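Local coordinates for tube-forming protein in Mycobacterial Envelpe, TiME (Mycolicibacterium smegmatis, PDB 7CU9) that probably forms a tube across the mycobacterial outer envelope and is thought to serve as a secretion channel, at residues P35-F39 and G53-N59; V7-M13 and Q84-V88; E124-T129 and V141-A145; A95-Y99 and K157-L162; V45-W49 and R105-A110. One frame throughout, in Å; residues are numbered along the deposited sequence. Where two conformers were deposited one is given.

From the N terminus, V7-M13 opens the long loop of contact 2, which Q84-V88 closes on strand 77-89. Contact 1 lies wholly within that loop, its P35-F39 and G53-N59 only 14 residues apart. Contact 5 opens at V45-W49, between the two segments of contact 1, and closes at R105-A110, so it crosses contacts 1 and 2. It also crosses contact 4, which runs from helix 92-103 to the hairpin turn at K157-L162. Contact 3 falls inside the span of contact 4. Contacts 1 and 5 join short helices to loops; contact 4 sets helix 92-103 on a hairpin of the antiparallel sheet, contact 3 is a hairpin within it, and contact 2 fixes the N-terminal segment to it.

Contact 1 (P35-F39 and G53-N59); sequences PFQAF and GLPEVFN
P35-A38 is irregular loop leading into F39, where strand 39-41 begins; extended at P35 (phi/psi -58/149), F36 (-151/151) and Q37 (-127/114), it lies across the start of the short helix 55-58. G53 takes a positive phi (69/36), L54 is the N-cap at -85/143, and P55 begins the helix, with F58 N bonded to L54 O (3.0 Å). P35 and P55 come closest, 4.8 Å between CA atoms. The main bump is the ring of P35. It drops into a hollow walled by P55, F58 and N59: CB is 4.1 Å from P55 CG, while CG is 3.6 Å from both F58 CB and N59 OD1. In return the P55 ring wedges against the extended backbone, its CD 3.3 Å from F36 C and 3.8 Å from Q37 CB. One direct hydrogen bond fixes the register, F36 N to G53 O at 3.1 Å. L54 (mt) sends CD2 to 3.9 Å from F39 CE2 and 3.9 Å from Q37 OE1. Waters fill the gaps: one bridges P35 O and N59 ND2, another Q37 OE1 and E56 N; Q37 NE2 bonds F39 O (3.0 Å) and also N47. A proline on each side interlocks where the loop crosses the N-terminal end of helix 55-58. F39 and L54 reach helix 47-50, F36 touches strand 77-89, and F58 lies on strands 77-89 and 161-169.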
# COMPACT_ATOMS: atom_id res chain seq x y z
N PRO B 35 -22.32 2.67 -16.85
CA PRO B 35 -21.07 3.33 -17.21
C PRO B 35 -21.26 4.85 -17.16
O PRO B 35 -22.35 5.34 -17.42
CB PRO B 35 -20.80 2.87 -18.65
CG PRO B 35 -21.61 1.61 -18.81
CD PRO B 35 -22.82 1.78 -17.91
N PHE B 36 -20.19 5.58 -16.83
CA PHE B 36 -20.22 7.06 -16.79
C PHE B 36 -18.83 7.60 -17.08
O PHE B 36 -17.83 6.92 -16.81
CB PHE B 36 -20.76 7.56 -15.44
CG PHE B 36 -19.84 7.36 -14.27
CD1 PHE B 36 -19.83 6.16 -13.57
CD2 PHE B 36 -19.00 8.38 -13.84
CE1 PHE B 36 -18.99 5.99 -12.48
CE2 PHE B 36 -18.17 8.20 -12.75
CZ PHE B 36 -18.16 7.00 -12.07
N GLN B 37 -18.79 8.80 -17.65
CA GLN B 37 -17.53 9.55 -17.86
C GLN B 37 -17.70 10.94 -17.26
O GLN B 37 -18.53 11.70 -17.78
CB GLN B 37 -17.17 9.60 -19.34
CG GLN B 37 -15.92 10.42 -19.58
CD GLN B 37 -15.22 10.16 -20.89
OE1 GLN B 37 -15.31 9.08 -21.47
NE2 GLN B 37 -14.49 11.16 -21.36
N ALA B 38 -16.95 11.23 -16.20
CA ALA B 38 -17.08 12.46 -15.38
C ALA B 38 -15.89 13.39 -15.65
O ALA B 38 -15.46 14.10 -14.71
CB ALA B 38 -17.19 12.09 -13.93
N PHE B 39 -15.39 13.40 -16.88
CA PHE B 39 -14.21 14.21 -17.29
C PHE B 39 -14.14 14.34 -18.81
O PHE B 39 -14.77 13.56 -19.54
CB PHE B 39 -12.92 13.56 -16.78
CG PHE B 39 -12.61 12.26 -17.48
CD1 PHE B 39 -11.86 12.24 -18.65
CD2 PHE B 39 -13.10 11.05 -17.00
CE1 PHE B 39 -11.61 11.06 -19.32
CE2 PHE B 39 -12.84 9.87 -17.66
CZ PHE B 39 -12.09 9.87 -18.82
N GLY B 53 -14.68 2.05 -16.52
CA GLY B 53 -16.16 2.02 -16.51
C GLY B 53 -16.76 3.06 -17.44
O GLY B 53 -17.83 3.59 -17.10
N LEU B 54 -16.14 3.32 -18.59
CA LEU B 54 -16.55 4.42 -19.50
C LEU B 54 -17.68 3.97 -20.43
O LEU B 54 -17.69 2.86 -20.94
CB LEU B 54 -15.35 4.88 -20.33
CG LEU B 54 -14.16 5.36 -19.51
CD1 LEU B 54 -13.01 5.71 -20.44
CD2 LEU B 54 -14.53 6.54 -18.62
N PRO B 55 -18.64 4.87 -20.72
CA PRO B 55 -19.71 4.57 -21.68
C PRO B 55 -19.23 4.12 -23.06
O PRO B 55 -19.79 3.19 -23.61
CB PRO B 55 -20.47 5.91 -21.77
CG PRO B 55 -20.23 6.56 -20.44
CD PRO B 55 -18.80 6.20 -20.11
N GLU B 56 -18.19 4.75 -23.62
CA GLU B 56 -17.79 4.43 -25.02
C GLU B 56 -17.21 3.02 -25.05
O GLU B 56 -17.25 2.38 -26.11
CB GLU B 56 -16.87 5.51 -25.60
CG GLU B 56 -15.41 5.41 -25.21
CD GLU B 56 -14.56 6.32 -26.06
OE1 GLU B 56 -14.73 7.55 -25.96
OE2 GLU B 56 -13.77 5.81 -26.87
N VAL B 57 -16.69 2.54 -23.92
CA VAL B 57 -16.16 1.15 -23.81
C VAL B 57 -17.32 0.17 -23.62
O VAL B 57 -17.40 -0.78 -24.41
CB VAL B 57 -15.12 1.06 -22.68
CG1 VAL B 57 -14.74 -0.38 -22.38
CG2 VAL B 57 -13.89 1.89 -23.01
N PHE B 58 -18.17 0.38 -22.61
CA PHE B 58 -19.13 -0.66 -22.14
C PHE B 58 -20.48 -0.58 -22.86
O PHE B 58 -21.03 -1.64 -23.16
CB PHE B 58 -19.34 -0.56 -20.63
CG PHE B 58 -18.22 -1.18 -19.85
CD1 PHE B 58 -18.19 -2.54 -19.60
CD2 PHE B 58 -17.16 -0.40 -19.40
CE1 PHE B 58 -17.15 -3.11 -18.88
CE2 PHE B 58 -16.12 -0.97 -18.69
CZ PHE B 58 -16.12 -2.32 -18.42
N ASN B 59 -21.01 0.62 -23.10
CA ASN B 59 -22.36 0.74 -23.70
C ASN B 59 -22.34 0.11 -25.09
O ASN B 59 -21.44 0.40 -25.90
CB ASN B 59 -22.88 2.18 -23.70
CG ASN B 59 -23.37 2.60 -22.33
OD1 ASN B 59 -23.90 1.78 -21.57
ND2 ASN B 59 -23.24 3.87 -22.01
O HOH W 1 -24.08 5.06 -19.53
O HOH W 2 -17.15 7.44 -22.75

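Contact 2 (V7-M13 and Q84-V88); sequences VVSYAVM and QAVGV
Both amide atoms of the Q84 side chain grip the backbone of M13: M13 N donates to Q84 OE1 at 2.8 Å, and Q84 NE2 donates to M13 O at 3.0 Å. The pairing is like the one a neighbouring strand would offer, but made by a side chain, which must stand up from its strand to do it; chi1 m, chi2 t and chi3 74° achieve this. V12 lies beside the same amide, its CA 3.5 Å from Q84 OE1 and its CG1 4.0 Å from Q84 NE2. Q84-V88 is regular strand, with Q84, V86 and V88 pointing toward V7-M13 and A85 away. Over it runs a weakly bonded helix, about 8-11, that leads into the extended V12 (-93/116) and M13 (-71/130). The two segments run in roughly opposite senses, V8 over V86 (6.2 Å between CA atoms) and V12 over Q84 (6.5 Å). This is a helical layer on one face of the antiparallel sheet, where helix 174-185 also covers Q84 and V86 through L180 and M184. Further along, apolar side chains take over. V86 (t) offers CG2 to A11 CB at 4.1 Å and V12 CG2 at 4.3 Å, and its CG1 meets V8 CG1 at 4.0 Å. V88 (t) receives two valines on CG2, with V8 CG1 and V7 CG2 each 3.6 Å away.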
# COMPACT_ATOMS: atom_id res chain seq x y z
N VAL B 7 -23.82 -12.18 -12.35
CA VAL B 7 -22.52 -12.19 -11.61
C VAL B 7 -22.14 -10.76 -11.21
O VAL B 7 -21.35 -10.62 -10.26
CB VAL B 7 -21.38 -12.87 -12.39
CG1 VAL B 7 -21.71 -14.31 -12.71
CG2 VAL B 7 -20.97 -12.09 -13.63
N VAL B 8 -22.64 -9.72 -11.90
CA VAL B 8 -22.23 -8.32 -11.58
C VAL B 8 -22.72 -7.97 -10.16
O VAL B 8 -22.11 -7.10 -9.54
CB VAL B 8 -22.72 -7.30 -12.61
CG1 VAL B 8 -22.10 -7.52 -13.98
CG2 VAL B 8 -24.23 -7.25 -12.72
N SER B 9 -23.76 -8.65 -9.67
CA SER B 9 -24.34 -8.45 -8.31
C SER B 9 -23.34 -8.84 -7.21
O SER B 9 -23.58 -8.45 -6.05
CB SER B 9 -25.64 -9.18 -8.14
OG SER B 9 -26.68 -8.59 -8.91
N TYR B 10 -22.29 -9.61 -7.51
CA TYR B 10 -21.29 -10.02 -6.49
C TYR B 10 -19.86 -10.06 -7.04
O TYR B 10 -18.99 -10.56 -6.31
CB TYR B 10 -21.70 -11.35 -5.85
CG TYR B 10 -21.99 -12.49 -6.80
CD1 TYR B 10 -23.26 -12.68 -7.32
CD2 TYR B 10 -21.00 -13.38 -7.16
CE1 TYR B 10 -23.54 -13.73 -8.18
CE2 TYR B 10 -21.26 -14.44 -8.02
CZ TYR B 10 -22.53 -14.61 -8.54
OH TYR B 10 -22.79 -15.65 -9.39
N ALA B 11 -19.59 -9.50 -8.23
CA ALA B 11 -18.22 -9.42 -8.80
C ALA B 11 -17.51 -8.14 -8.32
O ALA B 11 -16.28 -8.06 -8.47
CB ALA B 11 -18.28 -9.49 -10.30
N VAL B 12 -18.25 -7.17 -7.78
CA VAL B 12 -17.67 -5.88 -7.30
C VAL B 12 -17.36 -6.03 -5.81
O VAL B 12 -18.31 -6.23 -5.03
CB VAL B 12 -18.61 -4.70 -7.58
CG1 VAL B 12 -18.04 -3.39 -7.06
CG2 VAL B 12 -18.96 -4.59 -9.06
N MET B 13 -16.08 -5.96 -5.44
CA MET B 13 -15.63 -6.15 -4.04
C MET B 13 -16.08 -4.95 -3.22
O MET B 13 -15.87 -3.80 -3.61
CB MET B 13 -14.11 -6.30 -3.96
CG MET B 13 -13.57 -7.53 -4.68
SD MET B 13 -14.25 -9.08 -4.03
CE MET B 13 -15.51 -9.43 -5.25
N GLN B 84 -13.69 -0.13 -9.53
CA GLN B 84 -13.99 -1.41 -10.20
C GLN B 84 -15.12 -1.20 -11.20
O GLN B 84 -16.04 -0.42 -10.90
CB GLN B 84 -14.44 -2.45 -9.18
CG GLN B 84 -13.38 -2.80 -8.16
CD GLN B 84 -14.01 -3.63 -7.07
OE1 GLN B 84 -14.32 -4.80 -7.25
NE2 GLN B 84 -14.25 -2.99 -5.94
N ALA B 85 -15.07 -1.88 -12.34
CA ALA B 85 -16.17 -1.91 -13.32
C ALA B 85 -16.24 -3.31 -13.91
O ALA B 85 -15.19 -3.86 -14.27
CB ALA B 85 -15.96 -0.87 -14.40
N VAL B 86 -17.44 -3.88 -13.97
CA VAL B 86 -17.66 -5.24 -14.52
C VAL B 86 -18.82 -5.15 -15.50
O VAL B 86 -19.91 -4.72 -15.10
CB VAL B 86 -17.93 -6.28 -13.42
CG1 VAL B 86 -18.13 -7.67 -14.02
CG2 VAL B 86 -16.82 -6.30 -12.39
N GLY B 87 -18.58 -5.57 -16.74
CA GLY B 87 -19.61 -5.67 -17.78
C GLY B 87 -19.75 -7.10 -18.25
O GLY B 87 -18.74 -7.72 -18.61
N VAL B 88 -20.98 -7.61 -18.25
CA VAL B 88 -21.29 -8.95 -18.83
C VAL B 88 -21.98 -8.71 -20.17
O VAL B 88 -22.99 -7.97 -20.20
CB VAL B 88 -22.16 -9.80 -17.90
CG1 VAL B 88 -22.49 -11.15 -18.53
CG2 VAL B 88 -21.51 -9.98 -16.54

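Contact 3 (E124-T129 and V141-A145); sequences EVWTFT and VKQEA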
# COMPACT_ATOMS: atom_id res chain seq x y z
N GLU B 124 -6.77 18.35 -13.52
CA GLU B 124 -5.62 17.51 -13.09
C GLU B 124 -4.75 17.24 -14.31
O GLU B 124 -5.30 17.16 -15.42
CB GLU B 124 -6.10 16.20 -12.47
CG GLU B 124 -6.91 16.38 -11.20
CD GLU B 124 -7.50 15.09 -10.65
OE1 GLU B 124 -7.56 14.09 -11.40
OE2 GLU B 124 -7.90 15.10 -9.47
N VAL B 125 -3.44 17.14 -14.11
CA VAL B 125 -2.48 16.80 -15.19
C VAL B 125 -1.91 15.42 -14.88
O VAL B 125 -1.43 15.22 -13.75
CB VAL B 125 -1.37 17.86 -15.33
CG1 VAL B 125 -0.34 17.47 -16.37
CG2 VAL B 125 -1.97 19.23 -15.64
N TRP B 126 -2.04 14.49 -15.83
CA TRP B 126 -1.63 13.08 -15.66
C TRP B 126 -0.65 12.69 -16.76
O TRP B 126 -0.87 13.08 -17.92
CB TRP B 126 -2.86 12.16 -15.67
CG TRP B 126 -3.73 12.32 -14.47
CD1 TRP B 126 -4.79 13.17 -14.33
CD2 TRP B 126 -3.63 11.61 -13.22
NE1 TRP B 126 -5.35 13.04 -13.10
CE2 TRP B 126 -4.66 12.09 -12.39
CE3 TRP B 126 -2.78 10.62 -12.72
CZ2 TRP B 126 -4.86 11.61 -11.09
CZ3 TRP B 126 -2.97 10.15 -11.44
CH2 TRP B 126 -4.00 10.63 -10.64
N THR B 127 0.36 11.91 -16.39
CA THR B 127 1.36 11.30 -17.30
C THR B 127 1.06 9.81 -17.41
O THR B 127 1.04 9.12 -16.37
CB THR B 127 2.79 11.55 -16.79
OG1 THR B 127 2.95 12.96 -16.74
CG2 THR B 127 3.83 10.91 -17.68
N PHE B 128 0.86 9.34 -18.64
CA PHE B 128 0.45 7.95 -18.94
C PHE B 128 1.65 7.12 -19.38
O PHE B 128 2.45 7.59 -20.21
CB PHE B 128 -0.64 7.95 -20.00
CG PHE B 128 -1.93 8.55 -19.52
CD1 PHE B 128 -2.15 9.92 -19.59
CD2 PHE B 128 -2.91 7.75 -18.96
CE1 PHE B 128 -3.33 10.46 -19.12
CE2 PHE B 128 -4.09 8.30 -18.49
CZ PHE B 128 -4.30 9.66 -18.57
N THR B 129 1.74 5.89 -18.86
CA THR B 129 2.74 4.89 -19.28
C THR B 129 2.06 3.53 -19.38
O THR B 129 1.08 3.29 -18.65
CB THR B 129 3.94 4.87 -18.32
OG1 THR B 129 3.46 4.52 -17.02
CG2 THR B 129 4.66 6.19 -18.26
N VAL B 141 -0.48 2.77 -16.33
CA VAL B 141 -0.30 3.62 -15.13
C VAL B 141 -0.51 5.07 -15.54
O VAL B 141 -0.10 5.44 -16.65
CB VAL B 141 1.08 3.39 -14.50
CG1 VAL B 141 1.28 4.25 -13.26
CG2 VAL B 141 1.32 1.92 -14.20
N LYS B 142 -1.14 5.86 -14.67
CA LYS B 142 -1.12 7.34 -14.81
C LYS B 142 -0.56 7.92 -13.51
O LYS B 142 -0.85 7.40 -12.43
CB LYS B 142 -2.49 7.89 -15.21
CG LYS B 142 -3.63 7.64 -14.24
CD LYS B 142 -4.89 8.42 -14.60
CE LYS B 142 -5.92 8.39 -13.48
NZ LYS B 142 -7.02 9.34 -13.73
N GLN B 143 0.29 8.93 -13.66
CA GLN B 143 0.95 9.61 -12.52
C GLN B 143 0.51 11.07 -12.53
O GLN B 143 0.57 11.70 -13.61
CB GLN B 143 2.46 9.51 -12.63
CG GLN B 143 3.17 10.22 -11.49
CD GLN B 143 4.59 9.75 -11.28
OE1 GLN B 143 5.12 8.96 -12.05
NE2 GLN B 143 5.20 10.23 -10.21
N GLU B 144 0.08 11.59 -11.38
CA GLU B 144 -0.36 13.00 -11.28
C GLU B 144 0.89 13.89 -11.25
O GLU B 144 1.79 13.62 -10.43
CB GLU B 144 -1.27 13.21 -10.08
CG GLU B 144 -1.90 14.59 -10.06
CD GLU B 144 -3.03 14.78 -9.06
OE1 GLU B 144 -3.13 13.97 -8.13
OE2 GLU B 144 -3.80 15.74 -9.23
N ALA B 145 0.94 14.88 -12.14
CA ALA B 145 2.11 15.77 -12.33
C ALA B 145 2.50 16.40 -10.99
O ALA B 145 1.59 16.88 -10.27
CB ALA B 145 1.80 16.81 -13.37
O HOH W 3 -8.55 11.64 -11.83
O HOH W 4 -5.95 13.12 -7.71
O HOH W 5 -2.90 17.63 -11.24
O HOH W 6 2.64 6.90 -15.63
O HOH W 7 2.55 13.58 -14.39
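The indole of W126 is sandwiched between two side chains of the partner strand. K142 stretches across one face, CE 3.8 Å from the centroid of the six-membered ring and NZ 4.0 Å from that of the five-membered ring, the latter a cation-pi contact; E144 packs on the opposite face, its CB 3.8 Å from the six-membered centroid. The indole is held from the side as well, W126 NE1 donating to E124 OE1 at 3.0 Å. K142 also lays CB over the F128 ring, 4.1 Å from its centroid, and its NZ goes on to bond A50 O. Beneath this runs a regular antiparallel beta hairpin. T127 with Q143 and T129 with V141 are hydrogen-bonded pairs, each bonded both ways at 2.8 to 2.9 Å between backbone N and O, and A145 N adds a bond to V125 O at 2.9 Å. W126 with E144 and F128 with K142 are the non-hydrogen-bonded pairs, bringing the aromatic and charged residues onto one face. The carboxylates of E124 and E144 come to 4.2 Å (OE2 to OE2), with a water shared between them. Strand 113-118 flanks E124-T129 and strand 150-158 flanks V141-A145, while F128 packs against helix 47-50 and the cysteines C46 and C109.

Contact 4 (A95-Y99 and K157-L162); sequences ADRAY and KRENVL
Helix 92-103 rests A95, A98 and Y99 on the tip of the hairpin formed by strands 150-158 and 161-169. The tip is a type II' turn from R158 to V161, with E159 at 52/-116 and N160 at -101/18, closed by R158 N to V161 O (2.9 Å). A95 sits over the turn, 5.0 Å from N160 between CA atoms, and Y99 over K157 at 6.3 Å. A95 CB nestles on the turn backbone, 3.5 Å from N160 C and 3.6 Å from E159 O. In K157, chi1 t, chi2 m, chi3 -148° and chi4 t carry the chain across the A95-D96 turn of the helix and bring NZ back to E159 O at 2.9 Å. Its CE is 3.8 Å from D96 CB and its CG 4.0 Å from Y99 CB. L162 (tp) splits its tips, CD2 3.8 Å from A98 CB and CD1 3.9 Å from Y99 CB. Y99 (chi1 t, chi2 74°) carries its ring past L162, which meets the ring edge, to bond G134 through OH. E159 points its CA-to-CB bond away from A95-Y99; nearest atoms of its side chain and a bound magnesium ion are about 4 Å apart, and E159 OE2 bonds R1 N. Hydrogen bonds between the segments are lacking; methyl and methylene groups pack by van der Waals contact on side chains and turn backbone, while the lysine ammonium is turned back into the hairpin.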
# COMPACT_ATOMS: atom_id res chain seq x y z
N ALA B 95 -17.74 -8.96 -25.81
CA ALA B 95 -16.74 -8.65 -24.76
C ALA B 95 -15.40 -8.32 -25.43
O ALA B 95 -14.73 -7.37 -24.99
CB ALA B 95 -16.60 -9.79 -23.79
N ASP B 96 -15.03 -9.05 -26.48
CA ASP B 96 -13.76 -8.79 -27.22
C ASP B 96 -13.82 -7.40 -27.87
O ASP B 96 -12.82 -6.67 -27.81
CB ASP B 96 -13.47 -9.87 -28.26
CG ASP B 96 -12.06 -9.75 -28.81
OD1 ASP B 96 -11.11 -9.74 -27.99
OD2 ASP B 96 -11.92 -9.61 -30.04
N ARG B 97 -14.96 -7.02 -28.45
CA ARG B 97 -15.09 -5.69 -29.10
C ARG B 97 -14.95 -4.61 -28.02
O ARG B 97 -14.28 -3.60 -28.29
CB ARG B 97 -16.40 -5.58 -29.87
CG ARG B 97 -16.41 -6.39 -31.16
CD ARG B 97 -17.61 -6.06 -32.02
NE ARG B 97 -18.88 -6.47 -31.43
CZ ARG B 97 -19.42 -7.69 -31.52
NH1 ARG B 97 -18.79 -8.67 -32.14
NH2 ARG B 97 -20.60 -7.92 -30.97
N ALA B 98 -15.53 -4.81 -26.84
CA ALA B 98 -15.43 -3.83 -25.73
C ALA B 98 -13.96 -3.72 -25.28
O ALA B 98 -13.48 -2.59 -25.09
CB ALA B 98 -16.34 -4.22 -24.60
N TYR B 99 -13.27 -4.86 -25.15
CA TYR B 99 -11.83 -4.89 -24.82
C TYR B 99 -11.06 -4.04 -25.84
O TYR B 99 -10.21 -3.23 -25.46
CB TYR B 99 -11.31 -6.33 -24.76
CG TYR B 99 -9.83 -6.41 -24.50
CD1 TYR B 99 -9.32 -6.15 -23.25
CD2 TYR B 99 -8.94 -6.72 -25.52
CE1 TYR B 99 -7.96 -6.19 -22.99
CE2 TYR B 99 -7.58 -6.76 -25.29
CZ TYR B 99 -7.09 -6.51 -24.02
OH TYR B 99 -5.74 -6.55 -23.80
N LYS B 157 -10.31 -9.26 -20.23
CA LYS B 157 -11.41 -9.88 -21.00
C LYS B 157 -11.41 -11.36 -20.62
O LYS B 157 -10.37 -12.01 -20.79
CB LYS B 157 -11.18 -9.58 -22.48
CG LYS B 157 -12.35 -9.90 -23.39
CD LYS B 157 -12.57 -11.37 -23.56
CE LYS B 157 -13.11 -11.72 -24.92
NZ LYS B 157 -13.33 -13.18 -25.02
N ARG B 158 -12.52 -11.85 -20.09
CA ARG B 158 -12.66 -13.25 -19.63
C ARG B 158 -13.99 -13.77 -20.16
O ARG B 158 -15.02 -13.30 -19.68
CB ARG B 158 -12.56 -13.33 -18.10
CG ARG B 158 -11.25 -12.82 -17.53
CD ARG B 158 -10.10 -13.74 -17.88
NE ARG B 158 -8.84 -13.36 -17.24
CZ ARG B 158 -7.91 -12.57 -17.76
NH1 ARG B 158 -8.04 -12.04 -18.97
NH2 ARG B 158 -6.81 -12.32 -17.06
N GLU B 159 -13.96 -14.66 -21.15
CA GLU B 159 -15.18 -15.16 -21.84
C GLU B 159 -15.99 -13.94 -22.31
O GLU B 159 -15.48 -13.17 -23.14
CB GLU B 159 -15.96 -16.10 -20.91
CG GLU B 159 -15.26 -17.42 -20.64
CD GLU B 159 -15.55 -18.51 -21.67
OE1 GLU B 159 -16.00 -18.17 -22.78
OE2 GLU B 159 -15.31 -19.70 -21.35
N ASN B 160 -17.19 -13.76 -21.77
CA ASN B 160 -18.13 -12.68 -22.17
C ASN B 160 -18.09 -11.51 -21.18
O ASN B 160 -19.02 -10.70 -21.20
CB ASN B 160 -19.55 -13.23 -22.29
CG ASN B 160 -20.07 -13.75 -20.97
OD1 ASN B 160 -19.31 -14.27 -20.15
ND2 ASN B 160 -21.37 -13.65 -20.77
N VAL B 161 -17.04 -11.42 -20.36
CA VAL B 161 -16.94 -10.35 -19.33
C VAL B 161 -15.76 -9.45 -19.66
O VAL B 161 -14.68 -9.96 -19.99
CB VAL B 161 -16.82 -10.96 -17.92
CG1 VAL B 161 -16.58 -9.89 -16.87
CG2 VAL B 161 -18.04 -11.80 -17.58
N LEU B 162 -15.96 -8.14 -19.55
CA LEU B 162 -14.86 -7.16 -19.47
C LEU B 162 -14.84 -6.61 -18.05
O LEU B 162 -15.87 -6.07 -17.59
CB LEU B 162 -15.03 -6.05 -20.50
CG LEU B 162 -13.85 -5.08 -20.59
CD1 LEU B 162 -12.61 -5.78 -21.12
CD2 LEU B 162 -14.19 -3.87 -21.44

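Contact 5 (V45-W49 and R105-A110); sequences VCNNW and RTVGCA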
# COMPACT_ATOMS: atom_id res chain seq x y z
N VAL B 45 -6.52 10.45 -27.43
CA VAL B 45 -6.00 9.05 -27.44
C VAL B 45 -5.85 8.55 -26.00
O VAL B 45 -5.72 7.33 -25.83
CB VAL B 45 -4.68 8.90 -28.22
CG1 VAL B 45 -4.84 9.31 -29.67
CG2 VAL B 45 -3.52 9.62 -27.55
N CYS B 46 -5.89 9.42 -25.00
CA CYS B 46 -5.75 9.01 -23.58
C CYS B 46 -7.12 8.85 -22.91
O CYS B 46 -7.14 8.45 -21.73
CB CYS B 46 -4.86 9.97 -22.81
SG CYS B 46 -3.11 9.75 -23.24
N ASN B 47 -8.22 9.10 -23.62
CA ASN B 47 -9.57 9.04 -23.02
C ASN B 47 -9.78 7.70 -22.30
O ASN B 47 -10.18 7.72 -21.11
CB ASN B 47 -10.68 9.27 -24.05
CG ASN B 47 -12.00 9.55 -23.38
OD1 ASN B 47 -12.29 10.68 -23.00
ND2 ASN B 47 -12.81 8.51 -23.20
N ASN B 48 -9.51 6.58 -22.96
CA ASN B 48 -9.90 5.25 -22.43
C ASN B 48 -8.81 4.69 -21.51
O ASN B 48 -8.97 3.55 -21.06
CB ASN B 48 -10.31 4.30 -23.56
CG ASN B 48 -11.55 4.78 -24.27
OD1 ASN B 48 -12.18 5.76 -23.86
ND2 ASN B 48 -11.91 4.09 -25.34
N TRP B 49 -7.78 5.47 -21.20
CA TRP B 49 -6.82 5.18 -20.10
C TRP B 49 -7.09 6.11 -18.90
O TRP B 49 -6.63 5.78 -17.80
CB TRP B 49 -5.38 5.33 -20.60
CG TRP B 49 -4.80 4.11 -21.24
CD1 TRP B 49 -5.45 2.98 -21.67
CD2 TRP B 49 -3.40 3.90 -21.53
NE1 TRP B 49 -4.56 2.09 -22.20
CE2 TRP B 49 -3.29 2.62 -22.13
CE3 TRP B 49 -2.25 4.66 -21.33
CZ2 TRP B 49 -2.06 2.10 -22.53
CZ3 TRP B 49 -1.03 4.14 -21.72
CH2 TRP B 49 -0.94 2.88 -22.31
N ARG B 105 -8.06 2.28 -29.05
CA ARG B 105 -8.31 3.75 -29.09
C ARG B 105 -7.27 4.50 -28.25
O ARG B 105 -7.31 5.75 -28.25
CB ARG B 105 -9.74 4.05 -28.63
CG ARG B 105 -10.79 3.34 -29.47
CD ARG B 105 -12.18 3.80 -29.11
NE ARG B 105 -13.16 3.19 -29.99
CZ ARG B 105 -14.48 3.37 -29.89
NH1 ARG B 105 -14.98 4.13 -28.94
NH2 ARG B 105 -15.28 2.76 -30.75
N THR B 106 -6.38 3.78 -27.57
CA THR B 106 -5.36 4.36 -26.65
C THR B 106 -3.94 4.12 -27.18
O THR B 106 -2.99 4.44 -26.45
CB THR B 106 -5.53 3.83 -25.23
OG1 THR B 106 -5.52 2.40 -25.30
CG2 THR B 106 -6.81 4.32 -24.58
N VAL B 107 -3.79 3.61 -28.40
CA VAL B 107 -2.45 3.50 -29.04
C VAL B 107 -1.94 4.93 -29.23
O VAL B 107 -2.66 5.74 -29.84
CB VAL B 107 -2.50 2.71 -30.36
CG1 VAL B 107 -1.15 2.66 -31.05
CG2 VAL B 107 -3.03 1.30 -30.15
N GLY B 108 -0.79 5.24 -28.63
CA GLY B 108 -0.19 6.59 -28.65
C GLY B 108 -0.33 7.32 -27.33
O GLY B 108 0.30 8.38 -27.19
N CYS B 109 -1.12 6.81 -26.38
CA CYS B 109 -1.28 7.47 -25.06
C CYS B 109 -0.00 7.30 -24.23
O CYS B 109 0.38 8.26 -23.55
CB CYS B 109 -2.48 6.91 -24.30
SG CYS B 109 -2.77 7.77 -22.73
N ALA B 110 0.64 6.13 -24.28
CA ALA B 110 1.88 5.86 -23.52
C ALA B 110 2.90 6.95 -23.85
O ALA B 110 3.14 7.20 -25.05
CB ALA B 110 2.42 4.48 -23.83
O HOH W 8 -9.08 6.55 -25.84
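A disulfide cross-link joins the short helical segment V45-W49 to the loop that leads from helix 92-103 to strand 113-118. C46 SG and C109 SG are 2.1 Å apart with chi3 112°, C46 being m and C109 t at chi1. The loop presents its cysteine on a type II turn from T106 to C109, closed by C109 N to T106 O at 3.0 Å; G108 (105/-10) has backbone angles that call for glycine. W49 lies beside the disulfide. T106 CB lies over its five-membered ring, 3.8 Å from the centroid, in a CH-pi contact, C109 SG approaches W49 CE3 obliquely at 3.5 Å, and W49 CH2 is 4.0 Å from A110 CB. W49 is also stacked with W140, and F128 packs on both cysteines. V45 O receives a CA-H...O contact from T106 CA at 3.1 Å, and a water held by N48 N (2.9 Å) sits 3.1 Å from R105 O. R105 forms a salt bridge with E56, and T106 OG1 bonds V102 O. With no direct conventional hydrogen bond between the segments, a covalent link wrapped in aromatic and methyl groups holds them, consistent with a protein folded outside the reducing cytoplasm.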